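Local coordinates for Serine/threonine-protein kinase-like protein ACR4 (Arabidopsis thaliana, PDB 7A0J) that controls formative cell division in plant meristems in response to the CLE40 peptide, acting as a membrane receptor kinase through the extracellular domain described here, at residues L64-P68 with M85-Y91; L101-P107 with S120-W126; E178-Q182 with G193-G197; D250-V254 with A266-F272. All coordinates share one frame; numbering follows the deposited sequence.

The four contacts follow one another along the extracellular domain, a beta-propeller of seven repeats, each closing before the next opens. Contacts 1 and 2 are neighbours, their centres about 10 Å apart: Tyr91 and Glu90 of contact 1 bond to Asp124 and Lys106 of contact 2. Tyr91 begins strand 91-96, the edge of the sheet whose inner strands, 100-105 and 120-127, make contact 2. Contact 3, in the hairpin of strands 181-186 and 190-195, has its centre about 23 Å from those of contacts 2 and 4. Contact 4 lies across the chain's centre from contact 1, about 38 Å between centres, yet repeats, in a weaker form, the bond from an aromatic residue's N to a histidine carbonyl.

Contact 1 (L64-P68 with M85-Y91); sequences LSHQP and MTKGAEY
His66 and Glu90 bring their CA atoms to 4.8 Å where two loops run past each other, and beside them Tyr91 N donates to His66 O at 2.7 Å. His66 has a positive phi of 60°, a bend in the loop that presents its carbonyl to the other segment. In segment 85-91, Thr86 to Ala89 form a type II turn, with Gly88 taking the positive phi that glycine adopts most easily. The imidazole of His66 lies nearly coplanar with the Glu90 carboxylate, the planes 13° apart, and ND1 gives its hydrogen to OE2 at 2.9 Å. OE2 is approached on its anti side, 25° out of the carboxylate plane, and Leu64 O sits over the centre of one face of the ring. The extended Gln67 sets NE2 on a lone pair of Ala89 O at 3.1 Å, that oxygen lying in the Gln67 amide plane. Next to Gln67 the packing is apolar: Pro68 CD rests 3.6 Å from Tyr91 CD1, and Met85, bent at its second and third torsions, brings CE to 3.9 Å from Pro68 CD. The hydroxyl of Tyr91 is held by Asp124. Histidine suits the place because its ring adds a flat side-chain donor for Glu90 next to the carbonyl that Tyr91 uses; the carboxylate beside ND1 would be expected to stabilise a protonated ring, although Glu90 also has a weak, long ion pair with Lys106.

Contact 2 (L101-P107 with S120-W126); sequences LCGLRKP and SSLVDCW
Leu101 and Trp126 exchange two backbone hydrogen bonds at one end of an antiparallel pair, strands 101-105 and 122-126, whose axes approach to 4.5 Å with directions 158° apart. Cys102 and Cys125 form a non-hydrogen-bonded pair joined by a disulfide (SG to SG 2.0 Å, chi3 110°), and their CA atoms are only 3.9 Å apart. The other face carries the indole of Trp126, whose CZ3 comes 3.9 Å from Gly103 N; a CB on Gly103 would crowd that ring, so glycine suits this place, and Trp126 NE1 is hydrogen-bonded to Pro84 O. These are inner strands of a four-stranded antiparallel sheet, the blade unit of a propeller, in the third repeat. Arg105 sends CG anti to its N (chi1 -180°) and then bends, laying CD 3.6 Å from Asp124 OD2; Asp124 OD1 is hydrogen-bonded to Asn133. Where the chain turns a corner at Ser121, Ser120 OG donates to Arg105 O at 2.6 Å and accepts from Leu122 N at 3.1 Å in an ST turn. Replacing Ser120 with alanine would probably leave both backbone groups without this mate and the corner less firmly fixed. Leu104 CD1 meets Val123 CG2 at 3.8 Å on the disulfide's face.

Contact 3 (E178-Q182 with G193-G197); sequences EKKFQ and GILDG
Phe181 turns the edge of its ring toward the carbonyl of Ile194, whose carbon lies in the ring plane, while Gly193 approaches obliquely. Its CD1 is 3.6 Å from Gly193 C, so close that any CB at Gly193 would clash with it; glycine is what lets the ring settle there. Leu195 crosses it at an angle and brings CD2 to 3.6 Å from Phe181 CE1, although the two side chains diverge where they leave the backbone. The leucine reaches back because CG lies beside its own N (chi1 -71°), and the same CD2 also lies close to Lys180 O. That carbonyl takes Asp196 N at 2.8 Å from 44° above its plane, whereas Gln182 N meets Ile194 O almost head-on at 3.0 Å. Gln182 instead lies across Ile194, its CG between backbone N and carbonyl carbon, and Gln182 CG is 3.9 Å from Ile194 CG2. An alanine here would keep the N-H bond but would probably uncover the Ile194 methyl. Lys180 and Asp196 pack CB against CB at 3.9 Å. Phe181 also meets Trp205 of strand 202-206, their ring planes about 30° apart. Phe181 and Leu195 form a non-hydrogen-bonded pair at the open end of an antiparallel beta hairpin, strands 181-186 and 190-195, as in the blades of a beta-propeller.

Contact 4 (D250-V254 with A266-F272); sequences DHSAV and APTGIGF
Ala253 and the loop 266-272 are tied by a single water, which accepts from Ala253 N at 2.7 Å and donates to Pro267 O and to Ile270 O, the latter at 2.6 Å. Three backbone atoms are thus satisfied through one molecule. The second tie is His251, which has a positive phi of 56°: its ND1 donates to Phe272 O at 3.0 Å, with the oxygen only 2° out of the ring plane, while Phe272 N returns a weak bond to His251 O. Histidine suits the spot because its flat ring carries an N-H at the edge facing that carbonyl. Behind it, Asp250 OD1 takes Ser252 N and Ser252 OG (2.8 Å) from the same face of the carboxylate, the first making an Asx turn; serine, small and polar, fits that double grip. Ala253 CB touches the edge of the Phe272 ring, 3.8 Å from CD2, and Ile270 CG2 lies over one face, offset toward the rim. This surface patch links the start of strand 253-257 to the loop before strand 274-277, with Trp296 of strand 294-297 against Ala253, Ala266 and Pro267, and Ile246 of strand 242-247 against His251 and Phe272.

Contact 1 (L64-P68 with M85-Y91)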
loop_
_atom_site.group_PDB
_atom_site.type_symbol
_atom_site.label_atom_id
_atom_site.label_comp_id
_atom_site.label_asym_id
_atom_site.label_seq_id
_atom_site.Cartn_x
_atom_site.Cartn_y
_atom_site.Cartn_z
ATOM N N LEU A 64 -18.064 4.116 -6.068
ATOM C CA LEU A 64 -19.130 5.048 -6.532
ATOM C C LEU A 64 -18.745 6.498 -6.212
ATOM O O LEU A 64 -18.711 7.312 -7.154
ATOM C CB LEU A 64 -20.461 4.659 -5.879
ATOM C CG LEU A 64 -20.963 3.250 -6.196
ATOM C CD1 LEU A 64 -22.281 2.970 -5.491
ATOM C CD2 LEU A 64 -21.113 3.043 -7.697
ATOM N N SER A 65 -18.463 6.807 -4.944
ATOM C CA SER A 65 -18.209 8.186 -4.443
ATOM C C SER A 65 -16.751 8.604 -4.690
ATOM O O SER A 65 -16.489 9.822 -4.694
ATOM C CB SER A 65 -18.564 8.302 -2.986
ATOM O OG SER A 65 -17.653 7.569 -2.183
ATOM N N HIS A 66 -15.842 7.639 -4.870
ATOM C CA HIS A 66 -14.385 7.859 -5.094
ATOM C C HIS A 66 -13.776 8.599 -3.894
ATOM O O HIS A 66 -12.849 9.406 -4.102
ATOM C CB HIS A 66 -14.144 8.590 -6.426
ATOM C CG HIS A 66 -14.571 7.813 -7.626
ATOM N ND1 HIS A 66 -15.235 8.398 -8.688
ATOM C CD2 HIS A 66 -14.435 6.507 -7.939
ATOM C CE1 HIS A 66 -15.485 7.485 -9.605
ATOM N NE2 HIS A 66 -15.005 6.315 -9.167
ATOM N N GLN A 67 -14.275 8.321 -2.684
ATOM C CA GLN A 67 -13.774 8.911 -1.415
ATOM C C GLN A 67 -13.097 7.815 -0.597
ATOM O O GLN A 67 -13.481 6.650 -0.680
ATOM C CB GLN A 67 -14.918 9.561 -0.634
ATOM C CG GLN A 67 -15.537 10.750 -1.354
ATOM C CD GLN A 67 -16.486 11.542 -0.488
ATOM O OE1 GLN A 67 -17.138 11.012 0.410
ATOM N NE2 GLN A 67 -16.576 12.834 -0.763
ATOM N N PRO A 68 -12.066 8.150 0.212
ATOM C CA PRO A 68 -11.507 7.195 1.164
ATOM C C PRO A 68 -12.559 6.813 2.217
ATOM O O PRO A 68 -13.351 7.659 2.592
ATOM C CB PRO A 68 -10.305 7.911 1.799
ATOM C CG PRO A 68 -10.488 9.382 1.468
ATOM C CD PRO A 68 -11.386 9.452 0.250
ATOM N N MET A 85 -13.184 16.906 4.980
ATOM C CA MET A 85 -13.487 16.446 3.599
ATOM C C MET A 85 -14.373 17.493 2.918
ATOM O O MET A 85 -15.368 17.916 3.541
ATOM C CB MET A 85 -14.213 15.097 3.619
ATOM C CG MET A 85 -14.567 14.555 2.242
ATOM S SD MET A 85 -13.113 14.205 1.218
ATOM C CE MET A 85 -12.421 12.793 2.078
ATOM N N THR A 86 -14.007 17.902 1.701
ATOM C CA THR A 86 -14.845 18.747 0.811
ATOM C C THR A 86 -15.964 17.867 0.245
ATOM O O THR A 86 -15.646 16.774 -0.267
ATOM C CB THR A 86 -13.995 19.411 -0.280
ATOM O OG1 THR A 86 -13.052 20.261 0.372
ATOM C CG2 THR A 86 -14.807 20.216 -1.270
ATOM N N LYS A 87 -17.218 18.315 0.359
ATOM C CA LYS A 87 -18.418 17.603 -0.161
ATOM C C LYS A 87 -18.258 17.402 -1.674
ATOM O O LYS A 87 -17.972 18.394 -2.370
ATOM C CB LYS A 87 -19.692 18.390 0.161
ATOM C CG LYS A 87 -20.994 17.685 -0.197
ATOM C CD LYS A 87 -22.230 18.412 0.287
ATOM C CE LYS A 87 -23.505 17.878 -0.330
ATOM N NZ LYS A 87 -24.707 18.298 0.430
ATOM N N GLY A 88 -18.408 16.161 -2.147
ATOM C CA GLY A 88 -18.348 15.800 -3.579
ATOM C C GLY A 88 -16.927 15.599 -4.088
ATOM O O GLY A 88 -16.781 15.314 -5.292
ATOM N N ALA A 89 -15.915 15.732 -3.222
ATOM C CA ALA A 89 -14.484 15.537 -3.562
ATOM C C ALA A 89 -14.255 14.079 -3.973
ATOM O O ALA A 89 -14.754 13.181 -3.268
ATOM C CB ALA A 89 -13.607 15.919 -2.395
ATOM N N GLU A 90 -13.534 13.864 -5.078
ATOM C CA GLU A 90 -13.192 12.524 -5.627
ATOM C C GLU A 90 -11.676 12.321 -5.564
ATOM O O GLU A 90 -10.936 13.322 -5.655
ATOM C CB GLU A 90 -13.688 12.392 -7.066
ATOM C CG GLU A 90 -15.183 12.592 -7.210
ATOM C CD GLU A 90 -15.706 12.325 -8.610
ATOM O OE1 GLU A 90 -16.401 13.201 -9.154
ATOM O OE2 GLU A 90 -15.414 11.241 -9.150
ATOM N N TYR A 91 -11.244 11.065 -5.424
ATOM C CA TYR A 91 -9.826 10.652 -5.269
ATOM C C TYR A 91 -9.519 9.514 -6.247
ATOM O O TYR A 91 -10.421 8.699 -6.533
ATOM C CB TYR A 91 -9.550 10.276 -3.810
ATOM C CG TYR A 91 -9.616 11.448 -2.864
ATOM C CD1 TYR A 91 -10.827 11.901 -2.367
ATOM C CD2 TYR A 91 -8.469 12.132 -2.491
ATOM C CE1 TYR A 91 -10.899 12.992 -1.515
ATOM C CE2 TYR A 91 -8.521 13.223 -1.640
ATOM C CZ TYR A 91 -9.741 13.655 -1.148
ATOM O OH TYR A 91 -9.804 14.728 -0.307
#

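Contact 2 (L101-P107 with S120-W126)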
loop_
_atom_site.group_PDB
_atom_site.type_symbol
_atom_site.label_atom_id
_atom_site.label_comp_id
_atom_site.label_asym_id
_atom_site.label_seq_id
_atom_site.Cartn_x
_atom_site.Cartn_y
_atom_site.Cartn_z
ATOM N N LEU A 101 -3.269 8.553 6.552
ATOM C CA LEU A 101 -3.829 8.199 5.223
ATOM C C LEU A 101 -3.650 9.399 4.288
ATOM O O LEU A 101 -3.934 10.525 4.730
ATOM C CB LEU A 101 -5.310 7.845 5.391
ATOM C CG LEU A 101 -6.069 7.564 4.096
ATOM C CD1 LEU A 101 -5.566 6.286 3.446
ATOM C CD2 LEU A 101 -7.565 7.479 4.355
ATOM N N CYS A 102 -3.183 9.164 3.058
ATOM C CA CYS A 102 -3.076 10.187 1.981
ATOM C C CYS A 102 -3.964 9.781 0.803
ATOM O O CYS A 102 -3.995 8.581 0.476
ATOM C CB CYS A 102 -1.638 10.370 1.511
ATOM S SG CYS A 102 -0.568 11.145 2.749
ATOM N N GLY A 103 -4.662 10.754 0.211
ATOM C CA GLY A 103 -5.512 10.571 -0.981
ATOM C C GLY A 103 -5.059 11.461 -2.125
ATOM O O GLY A 103 -4.875 12.671 -1.891
ATOM N N LEU A 104 -4.875 10.885 -3.315
ATOM C CA LEU A 104 -4.577 11.637 -4.563
ATOM C C LEU A 104 -5.885 12.244 -5.084
ATOM O O LEU A 104 -6.696 11.496 -5.667
ATOM C CB LEU A 104 -3.933 10.694 -5.585
ATOM C CG LEU A 104 -3.391 11.359 -6.848
ATOM C CD1 LEU A 104 -2.332 12.399 -6.507
ATOM C CD2 LEU A 104 -2.827 10.320 -7.804
ATOM N N ARG A 105 -6.085 13.545 -4.847
ATOM C CA ARG A 105 -7.332 14.295 -5.159
ATOM C C ARG A 105 -7.504 14.379 -6.681
ATOM O O ARG A 105 -6.569 14.847 -7.349
ATOM C CB ARG A 105 -7.275 15.687 -4.523
ATOM C CG ARG A 105 -8.498 16.560 -4.766
ATOM C CD ARG A 105 -9.637 16.285 -3.805
ATOM N NE ARG A 105 -10.575 17.403 -3.757
ATOM C CZ ARG A 105 -11.520 17.653 -4.661
ATOM N NH1 ARG A 105 -12.313 18.701 -4.509
ATOM N NH2 ARG A 105 -11.676 16.863 -5.713
ATOM N N LYS A 106 -8.656 13.937 -7.193
ATOM C CA LYS A 106 -9.021 13.994 -8.633
ATOM C C LYS A 106 -9.344 15.440 -9.003
ATOM O O LYS A 106 -10.195 16.060 -8.368
ATOM C CB LYS A 106 -10.212 13.070 -8.909
ATOM C CG LYS A 106 -10.628 12.954 -10.370
ATOM C CD LYS A 106 -11.786 12.008 -10.589
ATOM C CE LYS A 106 -12.156 11.855 -12.049
ATOM N NZ LYS A 106 -13.246 10.869 -12.234
ATOM N N PRO A 107 -8.683 16.027 -10.029
ATOM C CA PRO A 107 -8.964 17.403 -10.441
ATOM C C PRO A 107 -10.215 17.513 -11.327
ATOM O O PRO A 107 -10.544 16.520 -11.956
ATOM C CB PRO A 107 -7.694 17.787 -11.216
ATOM C CG PRO A 107 -7.239 16.483 -11.840
ATOM C CD PRO A 107 -7.629 15.404 -10.847
ATOM N N SER A 120 -2.492 13.598 -10.676
ATOM C CA SER A 120 -2.913 14.856 -10.003
ATOM C C SER A 120 -1.722 15.478 -9.265
ATOM O O SER A 120 -0.750 14.751 -8.978
ATOM C CB SER A 120 -4.063 14.613 -9.062
ATOM O OG SER A 120 -4.378 15.790 -8.330
ATOM N N SER A 121 -1.816 16.778 -8.973
ATOM C CA SER A 121 -0.826 17.580 -8.207
ATOM C C SER A 121 -1.374 17.913 -6.811
ATOM O O SER A 121 -0.678 18.628 -6.062
ATOM C CB SER A 121 -0.457 18.821 -8.982
ATOM O OG SER A 121 -1.114 19.966 -8.459
ATOM N N LEU A 122 -2.563 17.398 -6.479
ATOM C CA LEU A 122 -3.301 17.680 -5.219
ATOM C C LEU A 122 -3.348 16.403 -4.366
ATOM O O LEU A 122 -3.945 15.405 -4.825
ATOM C CB LEU A 122 -4.714 18.159 -5.569
ATOM C CG LEU A 122 -4.802 19.292 -6.589
ATOM C CD1 LEU A 122 -6.246 19.519 -7.017
ATOM C CD2 LEU A 122 -4.197 20.574 -6.035
ATOM N N VAL A 123 -2.735 16.439 -3.179
ATOM C CA VAL A 123 -2.656 15.287 -2.231
ATOM C C VAL A 123 -3.135 15.750 -0.850
ATOM O O VAL A 123 -2.486 16.641 -0.262
ATOM C CB VAL A 123 -1.232 14.703 -2.169
ATOM C CG1 VAL A 123 -1.114 13.619 -1.109
ATOM C CG2 VAL A 123 -0.781 14.178 -3.524
ATOM N N ASP A 124 -4.232 15.158 -0.365
ATOM C CA ASP A 124 -4.795 15.376 0.993
ATOM C C ASP A 124 -4.377 14.208 1.889
ATOM O O ASP A 124 -4.574 13.048 1.473
ATOM C CB ASP A 124 -6.319 15.494 0.952
ATOM C CG ASP A 124 -6.818 16.616 0.061
ATOM O OD1 ASP A 124 -6.275 17.729 0.173
ATOM O OD2 ASP A 124 -7.738 16.362 -0.740
ATOM N N CYS A 125 -3.822 14.506 3.066
ATOM C CA CYS A 125 -3.407 13.500 4.078
ATOM C C CYS A 125 -4.120 13.788 5.405
ATOM O O CYS A 125 -4.356 14.973 5.706
ATOM C CB CYS A 125 -1.891 13.478 4.238
ATOM S SG CYS A 125 -1.022 13.136 2.684
ATOM N N TRP A 126 -4.466 12.727 6.142
ATOM C CA TRP A 126 -5.131 12.768 7.473
ATOM C C TRP A 126 -4.339 11.910 8.465
ATOM O O TRP A 126 -3.885 10.823 8.061
ATOM C CB TRP A 126 -6.576 12.264 7.373
ATOM C CG TRP A 126 -7.429 12.988 6.380
ATOM C CD1 TRP A 126 -8.240 14.058 6.622
ATOM C CD2 TRP A 126 -7.580 12.678 4.983
ATOM N NE1 TRP A 126 -8.878 14.439 5.473
ATOM C CE2 TRP A 126 -8.493 13.613 4.450
ATOM C CE3 TRP A 126 -7.034 11.711 4.131
ATOM C CZ2 TRP A 126 -8.869 13.606 3.108
ATOM C CZ3 TRP A 126 -7.405 11.703 2.805
ATOM C CH2 TRP A 126 -8.313 12.639 2.303
#

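Contact 3 (E178-Q182 with G193-G197)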
loop_
_atom_site.group_PDB
_atom_site.type_symbol
_atom_site.label_atom_id
_atom_site.label_comp_id
_atom_site.label_asym_id
_atom_site.label_seq_id
_atom_site.Cartn_x
_atom_site.Cartn_y
_atom_site.Cartn_z
ATOM N N GLU A 178 17.015 10.817 -12.330
ATOM C CA GLU A 178 17.254 10.036 -13.574
ATOM C C GLU A 178 16.726 8.604 -13.404
ATOM O O GLU A 178 16.444 7.968 -14.435
ATOM C CB GLU A 178 18.743 10.031 -13.929
ATOM C CG GLU A 178 19.248 11.359 -14.472
ATOM C CD GLU A 178 19.303 12.507 -13.475
ATOM O OE1 GLU A 178 19.428 12.238 -12.262
ATOM O OE2 GLU A 178 19.219 13.671 -13.917
ATOM N N LYS A 179 16.604 8.118 -12.162
ATOM C CA LYS A 179 16.073 6.765 -11.842
ATOM C C LYS A 179 14.584 6.706 -12.201
ATOM O O LYS A 179 13.784 7.396 -11.538
ATOM C CB LYS A 179 16.293 6.427 -10.364
ATOM C CG LYS A 179 17.750 6.267 -9.950
ATOM C CD LYS A 179 18.393 5.003 -10.483
ATOM C CE LYS A 179 19.884 4.941 -10.223
ATOM N NZ LYS A 179 20.639 5.794 -11.172
ATOM N N LYS A 180 14.241 5.912 -13.220
ATOM C CA LYS A 180 12.861 5.746 -13.750
ATOM C C LYS A 180 12.253 4.470 -13.159
ATOM O O LYS A 180 12.908 3.413 -13.245
ATOM C CB LYS A 180 12.889 5.691 -15.281
ATOM C CG LYS A 180 13.522 6.897 -15.963
ATOM C CD LYS A 180 12.698 8.160 -15.846
ATOM C CE LYS A 180 13.432 9.410 -16.287
ATOM N NZ LYS A 180 13.946 10.183 -15.130
ATOM N N PHE A 181 11.048 4.575 -12.590
ATOM C CA PHE A 181 10.327 3.484 -11.883
ATOM C C PHE A 181 8.963 3.260 -12.547
ATOM O O PHE A 181 8.321 4.250 -12.947
ATOM C CB PHE A 181 10.178 3.842 -10.403
ATOM C CG PHE A 181 11.478 3.882 -9.641
ATOM C CD1 PHE A 181 12.172 2.715 -9.361
ATOM C CD2 PHE A 181 12.040 5.093 -9.260
ATOM C CE1 PHE A 181 13.377 2.756 -8.675
ATOM C CE2 PHE A 181 13.248 5.131 -8.580
ATOM C CZ PHE A 181 13.915 3.963 -8.289
ATOM N N GLN A 182 8.549 1.995 -12.666
ATOM C CA GLN A 182 7.193 1.591 -13.136
ATOM C C GLN A 182 6.314 1.248 -11.925
ATOM O O GLN A 182 5.078 1.322 -12.064
ATOM C CB GLN A 182 7.274 0.433 -14.137
ATOM C CG GLN A 182 7.884 -0.851 -13.589
ATOM C CD GLN A 182 8.051 -1.889 -14.671
ATOM O OE1 GLN A 182 9.161 -2.291 -15.012
ATOM N NE2 GLN A 182 6.936 -2.322 -15.237
ATOM N N GLY A 193 11.676 0.262 -5.364
ATOM C CA GLY A 193 11.084 0.587 -6.673
ATOM C C GLY A 193 11.539 -0.393 -7.735
ATOM O O GLY A 193 12.744 -0.703 -7.774
ATOM N N ILE A 194 10.604 -0.886 -8.548
ATOM C CA ILE A 194 10.903 -1.686 -9.771
ATOM C C ILE A 194 11.228 -0.689 -10.887
ATOM O O ILE A 194 10.323 0.081 -11.266
ATOM C CB ILE A 194 9.733 -2.628 -10.123
ATOM C CG1 ILE A 194 9.426 -3.590 -8.972
ATOM C CG2 ILE A 194 10.010 -3.375 -11.420
ATOM C CD1 ILE A 194 8.169 -4.407 -9.162
ATOM N N LEU A 195 12.482 -0.670 -11.348
ATOM C CA LEU A 195 12.965 0.247 -12.415
ATOM C C LEU A 195 12.131 0.023 -13.681
ATOM O O LEU A 195 11.728 -1.131 -13.926
ATOM C CB LEU A 195 14.450 -0.008 -12.688
ATOM C CG LEU A 195 15.415 0.444 -11.594
ATOM C CD1 LEU A 195 16.796 -0.155 -11.809
ATOM C CD2 LEU A 195 15.495 1.963 -11.529
ATOM N N ASP A 196 11.882 1.091 -14.444
ATOM C CA ASP A 196 11.160 1.045 -15.743
ATOM C C ASP A 196 11.994 0.224 -16.732
ATOM O O ASP A 196 13.235 0.252 -16.616
ATOM C CB ASP A 196 10.885 2.455 -16.274
ATOM C CG ASP A 196 9.872 2.505 -17.406
ATOM O OD1 ASP A 196 8.870 1.767 -17.330
ATOM O OD2 ASP A 196 10.094 3.282 -18.355
ATOM N N GLY A 197 11.333 -0.492 -17.647
ATOM C CA GLY A 197 11.975 -1.266 -18.729
ATOM C C GLY A 197 11.795 -2.765 -18.554
ATOM O O GLY A 197 11.227 -3.179 -17.522
#

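Contact 4 (D250-V254 with A266-F272)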
loop_
_atom_site.group_PDB
_atom_site.type_symbol
_atom_site.label_atom_id
_atom_site.label_comp_id
_atom_site.label_asym_id
_atom_site.label_seq_id
_atom_site.Cartn_x
_atom_site.Cartn_y
_atom_site.Cartn_z
ATOM N N ASP A 250 9.213 -17.286 -12.318
ATOM C CA ASP A 250 8.579 -18.443 -11.622
ATOM C C ASP A 250 7.505 -17.981 -10.623
ATOM O O ASP A 250 6.944 -18.855 -9.936
ATOM C CB ASP A 250 9.639 -19.325 -10.951
ATOM C CG ASP A 250 10.463 -18.638 -9.874
ATOM O OD1 ASP A 250 10.287 -17.418 -9.681
ATOM O OD2 ASP A 250 11.279 -19.330 -9.235
ATOM N N HIS A 251 7.217 -16.676 -10.541
ATOM C CA HIS A 251 6.192 -16.073 -9.641
ATOM C C HIS A 251 6.454 -16.449 -8.173
ATOM O O HIS A 251 5.504 -16.360 -7.365
ATOM C CB HIS A 251 4.777 -16.475 -10.090
ATOM C CG HIS A 251 4.188 -15.568 -11.118
ATOM N ND1 HIS A 251 3.139 -14.713 -10.833
ATOM C CD2 HIS A 251 4.492 -15.374 -12.419
ATOM C CE1 HIS A 251 2.821 -14.036 -11.917
ATOM N NE2 HIS A 251 3.636 -14.423 -12.905
ATOM N N SER A 252 7.693 -16.818 -7.826
ATOM C CA SER A 252 8.089 -17.230 -6.454
ATOM C C SER A 252 8.342 -15.982 -5.602
ATOM O O SER A 252 8.923 -15.010 -6.126
ATOM C CB SER A 252 9.290 -18.143 -6.472
ATOM O OG SER A 252 10.462 -17.438 -6.852
ATOM N N ALA A 253 7.904 -16.013 -4.341
ATOM C CA ALA A 253 8.128 -14.947 -3.340
ATOM C C ALA A 253 9.592 -14.977 -2.890
ATOM O O ALA A 253 10.122 -16.082 -2.670
ATOM C CB ALA A 253 7.193 -15.122 -2.168
ATOM N N VAL A 254 10.213 -13.802 -2.774
ATOM C CA VAL A 254 11.567 -13.608 -2.175
ATOM C C VAL A 254 11.501 -12.366 -1.280
ATOM O O VAL A 254 10.906 -11.361 -1.714
ATOM C CB VAL A 254 12.663 -13.493 -3.256
ATOM C CG1 VAL A 254 12.360 -12.408 -4.280
ATOM C CG2 VAL A 254 14.043 -13.284 -2.647
ATOM N N ALA A 266 10.742 -16.741 3.316
ATOM C CA ALA A 266 9.558 -16.823 2.427
ATOM C C ALA A 266 9.326 -18.272 2.004
ATOM O O ALA A 266 10.277 -19.046 1.902
ATOM C CB ALA A 266 9.754 -15.935 1.222
ATOM N N PRO A 267 8.064 -18.685 1.744
ATOM C CA PRO A 267 7.791 -20.002 1.170
ATOM C C PRO A 267 8.247 -20.040 -0.298
ATOM O O PRO A 267 7.939 -19.114 -1.024
ATOM C CB PRO A 267 6.271 -20.153 1.318
ATOM C CG PRO A 267 5.754 -18.730 1.306
ATOM C CD PRO A 267 6.835 -17.912 1.984
ATOM N N THR A 268 8.960 -21.101 -0.687
ATOM C CA THR A 268 9.767 -21.179 -1.936
ATOM C C THR A 268 8.963 -21.816 -3.078
ATOM O O THR A 268 9.089 -21.327 -4.221
ATOM C CB THR A 268 11.072 -21.945 -1.685
ATOM O OG1 THR A 268 10.745 -23.258 -1.227
ATOM C CG2 THR A 268 11.965 -21.264 -0.673
ATOM N N GLY A 269 8.177 -22.858 -2.788
ATOM C CA GLY A 269 7.540 -23.725 -3.801
ATOM C C GLY A 269 6.226 -23.170 -4.335
ATOM O O GLY A 269 5.626 -23.842 -5.198
ATOM N N ILE A 270 5.793 -21.997 -3.861
ATOM C CA ILE A 270 4.468 -21.386 -4.190
ATOM C C ILE A 270 4.651 -20.340 -5.294
ATOM O O ILE A 270 5.699 -19.668 -5.305
ATOM C CB ILE A 270 3.820 -20.760 -2.938
ATOM C CG1 ILE A 270 3.792 -21.733 -1.755
ATOM C CG2 ILE A 270 2.430 -20.229 -3.263
ATOM C CD1 ILE A 270 3.389 -21.092 -0.450
ATOM N N GLY A 271 3.650 -20.205 -6.170
ATOM C CA GLY A 271 3.547 -19.118 -7.163
ATOM C C GLY A 271 2.371 -18.205 -6.863
ATOM O O GLY A 271 1.231 -18.579 -7.202
ATOM N N PHE A 272 2.638 -17.055 -6.239
ATOM C CA PHE A 272 1.642 -15.996 -5.925
ATOM C C PHE A 272 1.470 -15.089 -7.147
ATOM O O PHE A 272 2.431 -14.960 -7.933
ATOM C CB PHE A 272 2.092 -15.162 -4.722
ATOM C CG PHE A 272 2.304 -15.937 -3.447
ATOM C CD1 PHE A 272 1.228 -16.443 -2.734
ATOM C CD2 PHE A 272 3.581 -16.142 -2.946
ATOM C CE1 PHE A 272 1.424 -17.143 -1.554
ATOM C CE2 PHE A 272 3.775 -16.843 -1.766
ATOM C CZ PHE A 272 2.697 -17.341 -1.072
HETATM O O HOH W 1 6.833 -18.338 -3.384
#